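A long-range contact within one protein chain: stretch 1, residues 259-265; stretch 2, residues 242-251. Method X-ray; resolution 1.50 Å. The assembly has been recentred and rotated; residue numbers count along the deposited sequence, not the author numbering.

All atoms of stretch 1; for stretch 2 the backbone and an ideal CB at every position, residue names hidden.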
# COMPACT_ATOMS: atom_id res chain seq x y z
N THR A 259 -18.10 -5.35 -0.06
CA THR A 259 -16.70 -5.63 -0.42
C THR A 259 -16.60 -6.82 -1.36
O THR A 259 -17.17 -7.89 -1.13
CB THR A 259 -15.90 -5.89 0.86
OG1 THR A 259 -15.95 -4.74 1.70
CG2 THR A 259 -14.45 -6.24 0.53
N GLN A 260 -15.93 -6.61 -2.47
CA GLN A 260 -15.78 -7.63 -3.51
C GLN A 260 -14.62 -7.25 -4.43
O GLN A 260 -14.13 -6.12 -4.41
CB GLN A 260 -17.08 -7.77 -4.33
CG GLN A 260 -17.52 -6.43 -4.97
CD GLN A 260 -18.62 -6.52 -5.96
OE1 GLN A 260 -19.69 -6.84 -5.60
NE2 GLN A 260 -18.34 -6.18 -7.22
N PRO A 261 -14.17 -8.18 -5.28
CA PRO A 261 -13.30 -7.77 -6.38
C PRO A 261 -14.00 -6.75 -7.28
O PRO A 261 -15.19 -6.89 -7.60
CB PRO A 261 -13.08 -9.10 -7.13
CG PRO A 261 -13.23 -10.14 -6.05
CD PRO A 261 -14.44 -9.63 -5.33
N VAL A 262 -13.24 -5.73 -7.68
CA VAL A 262 -13.76 -4.62 -8.46
C VAL A 262 -12.86 -4.36 -9.68
O VAL A 262 -11.78 -4.94 -9.79
CB VAL A 262 -13.90 -3.35 -7.63
CG1 VAL A 262 -14.97 -3.54 -6.53
CG2 VAL A 262 -12.55 -2.91 -7.04
N GLY A 263 -13.35 -3.53 -10.58
CA GLY A 263 -12.62 -3.15 -11.77
C GLY A 263 -11.68 -1.98 -11.55
O GLY A 263 -11.54 -1.44 -10.45
N ARG A 264 -10.98 -1.64 -12.62
CA ARG A 264 -10.00 -0.55 -12.60
C ARG A 264 -9.94 0.10 -14.00
O ARG A 264 -10.52 -0.40 -14.97
CB ARG A 264 -8.61 -1.06 -12.18
CG ARG A 264 -7.95 -1.98 -13.20
CD ARG A 264 -6.73 -2.67 -12.61
NE ARG A 264 -7.17 -3.81 -11.82
CZ ARG A 264 -6.35 -4.70 -11.23
NH1 ARG A 264 -5.05 -4.54 -11.27
NH2 ARG A 264 -6.91 -5.75 -10.66
N SER A 265 -9.25 1.23 -14.10
CA SER A 265 -9.21 2.00 -15.32
C SER A 265 -8.47 1.30 -16.46
O SER A 265 -7.66 0.38 -16.24
CB SER A 265 -8.55 3.36 -15.07
OG SER A 265 -7.14 3.21 -14.93
N UNK A 242 -8.86 -15.86 -0.05
CA UNK A 242 -8.12 -16.65 -1.05
C UNK A 242 -8.44 -16.10 -2.43
O UNK A 242 -9.37 -16.56 -3.09
CB UNK A 242 -8.47 -18.14 -0.96
N UNK A 243 -7.72 -15.05 -2.83
CA UNK A 243 -7.98 -14.29 -4.05
C UNK A 243 -6.91 -14.57 -5.09
O UNK A 243 -5.73 -14.75 -4.74
CB UNK A 243 -8.05 -12.79 -3.75
N UNK A 244 -7.28 -14.58 -6.38
CA UNK A 244 -6.27 -14.67 -7.41
C UNK A 244 -5.30 -13.48 -7.36
O UNK A 244 -5.65 -12.38 -6.97
CB UNK A 244 -6.94 -14.75 -8.78
N UNK A 245 -4.06 -13.74 -7.76
CA UNK A 245 -3.08 -12.68 -7.89
C UNK A 245 -3.57 -11.55 -8.79
O UNK A 245 -4.34 -11.78 -9.72
CB UNK A 245 -1.77 -13.25 -8.43
N UNK A 246 -3.18 -10.33 -8.43
CA UNK A 246 -3.65 -9.10 -9.10
C UNK A 246 -5.13 -8.84 -8.98
O UNK A 246 -5.71 -8.14 -9.82
CB UNK A 246 -3.29 -9.15 -10.59
N UNK A 247 -5.76 -9.31 -7.92
CA UNK A 247 -7.12 -8.89 -7.61
C UNK A 247 -7.08 -7.52 -6.97
O UNK A 247 -6.14 -7.20 -6.24
CB UNK A 247 -7.82 -9.90 -6.69
N UNK A 248 -8.10 -6.72 -7.22
CA UNK A 248 -8.30 -5.39 -6.62
C UNK A 248 -9.66 -5.43 -5.90
O UNK A 248 -10.66 -5.78 -6.56
CB UNK A 248 -8.25 -4.28 -7.67
N UNK A 249 -9.67 -5.14 -4.60
CA UNK A 249 -10.83 -5.30 -3.71
C UNK A 249 -11.32 -3.91 -3.31
O UNK A 249 -10.54 -3.02 -2.95
CB UNK A 249 -10.48 -6.13 -2.48
N UNK A 250 -12.64 -3.73 -3.28
CA UNK A 250 -13.22 -2.50 -2.77
C UNK A 250 -14.73 -2.57 -2.75
O UNK A 250 -15.31 -3.61 -2.98
CB UNK A 250 -12.76 -1.31 -3.61
N UNK A 251 -15.37 -1.42 -2.49
CA UNK A 251 -16.84 -1.41 -2.41
C UNK A 251 -17.43 -1.55 -3.81
O UNK A 251 -16.92 -1.02 -4.80
CB UNK A 251 -17.34 -0.13 -1.74

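Position 242 lies beyond the reach of stretch 1, so stretch 1 sets no requirement there; it is Asp242, whose OD1 is hydrogen-bonded elsewhere in the structure. At 243 CA-to-CB points toward stretch 1, but no atom of stretch 1 lies within 5.5 Å of the ideal CB, so a long apolar chain would be needed to reach the ring of Pro261. Leu243 does so, its CD2 4.3 Å from Pro261 CG.

Positions 244 and 245 are out of reach. With phi/psi of -61/149, 244 tolerates many residues, proline included; it is Pro244. At 245, -54/145 is likewise permissive, and Gly245 makes no contact.

Position 246 has phi/psi of 64/28, a left-handed conformation that favours glycine, asparagine or aspartate. Its ideal CB is 5.0 Å from Arg264 NH2, so the nearby charge argues for an acid, with asparagine possible. Asp246 fits both demands: Arg264 NH1 donates to Asp246 OD1 at 2.9 Å in a salt bridge, while Arg264 NH2 donates to the backbone Asp246 O at 2.8 Å.

The ideal CB at 247 points sideways, 5.3 Å from Pro261 CB; stretch 1 sets little limit, and several polar or apolar side chains would suit. Ser247 turns back instead: Ser247 OG donates to Pro244 O at 2.7 Å, bracing the type II turn from Pro244 to Ser247.

The ideal CB at 248 points toward stretch 1, 3.6 Å from Arg264 NH2 and 4.2 Å from Val262 O. Val262 CG2 and the aliphatic part of Arg264 nearby would suit a large apolar or aromatic group. Phe248 fills the site: its CD2 lies 3.8 Å from Val262 CG2, which makes an off-centre CH-pi contact, and 3.4 Å from Gly263 O at the ring edge. Phe248 O accepts from Val262 N at 2.8 Å, and a water links Phe248 N to Val262 O, each 3.0 Å away.

Position 249, in a non-hydrogen-bonded antiparallel pair with Pro261, sends CB to the face shared with Thr259 and Pro261. Thr259 CG2, 5.0 Å from the ideal CB, favours a beta-branched or other apolar residue. In Val249, CG1 packs 3.5 Å from Thr259 CG2.

At 250, phi/psi of -176/-170 is very extended, and an ideal CB would lie 3.8 Å from Val262 CG2, favouring glycine or a small residue. Gly250 pairs with Gln260 through two backbone hydrogen bonds: Gly250 N to Gln260 O, 3.0 Å, and Gln260 N to Gly250 O, 3.1 Å.

Position 251, opposite Thr259 in a non-hydrogen-bonded pair, needs no amide donor to stretch 1, and nothing of stretch 1 crowds its CB; many residues would serve. It is Pro251.

Stretch 2, residues 242-251: DLPGDSFVGP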
# COMPACT_ATOMS: atom_id res chain seq x y z
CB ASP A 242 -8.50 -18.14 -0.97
CG ASP A 242 -7.69 -18.99 -1.89
OD1 ASP A 242 -6.76 -18.51 -2.56
OD2 ASP A 242 -8.00 -20.21 -1.97
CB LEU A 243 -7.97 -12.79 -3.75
CG LEU A 243 -9.08 -12.31 -2.83
CD1 LEU A 243 -8.78 -10.95 -2.21
CD2 LEU A 243 -10.40 -12.21 -3.64
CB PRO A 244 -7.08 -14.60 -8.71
CG PRO A 244 -8.46 -14.81 -8.38
CD PRO A 244 -8.64 -14.51 -6.91
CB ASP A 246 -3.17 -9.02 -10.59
CG ASP A 246 -3.24 -7.60 -11.16
OD1 ASP A 246 -3.24 -6.65 -10.44
OD2 ASP A 246 -3.32 -7.53 -12.41
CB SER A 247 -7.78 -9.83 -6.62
OG SER A 247 -7.98 -11.13 -7.15
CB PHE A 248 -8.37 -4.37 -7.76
CG PHE A 248 -8.46 -2.92 -7.35
CD1 PHE A 248 -7.94 -2.43 -6.17
CD2 PHE A 248 -9.04 -2.01 -8.23
CE1 PHE A 248 -7.94 -1.05 -5.86
CE2 PHE A 248 -9.03 -0.64 -7.94
CZ PHE A 248 -8.51 -0.16 -6.76
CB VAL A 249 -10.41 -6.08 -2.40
CG1 VAL A 249 -11.53 -6.08 -1.31
CG2 VAL A 249 -10.02 -7.55 -2.84
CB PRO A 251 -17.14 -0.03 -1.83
CG PRO A 251 -15.87 0.42 -1.17
CD PRO A 251 -14.80 -0.13 -2.06
O HOH W 1 -10.17 -7.40 -9.23
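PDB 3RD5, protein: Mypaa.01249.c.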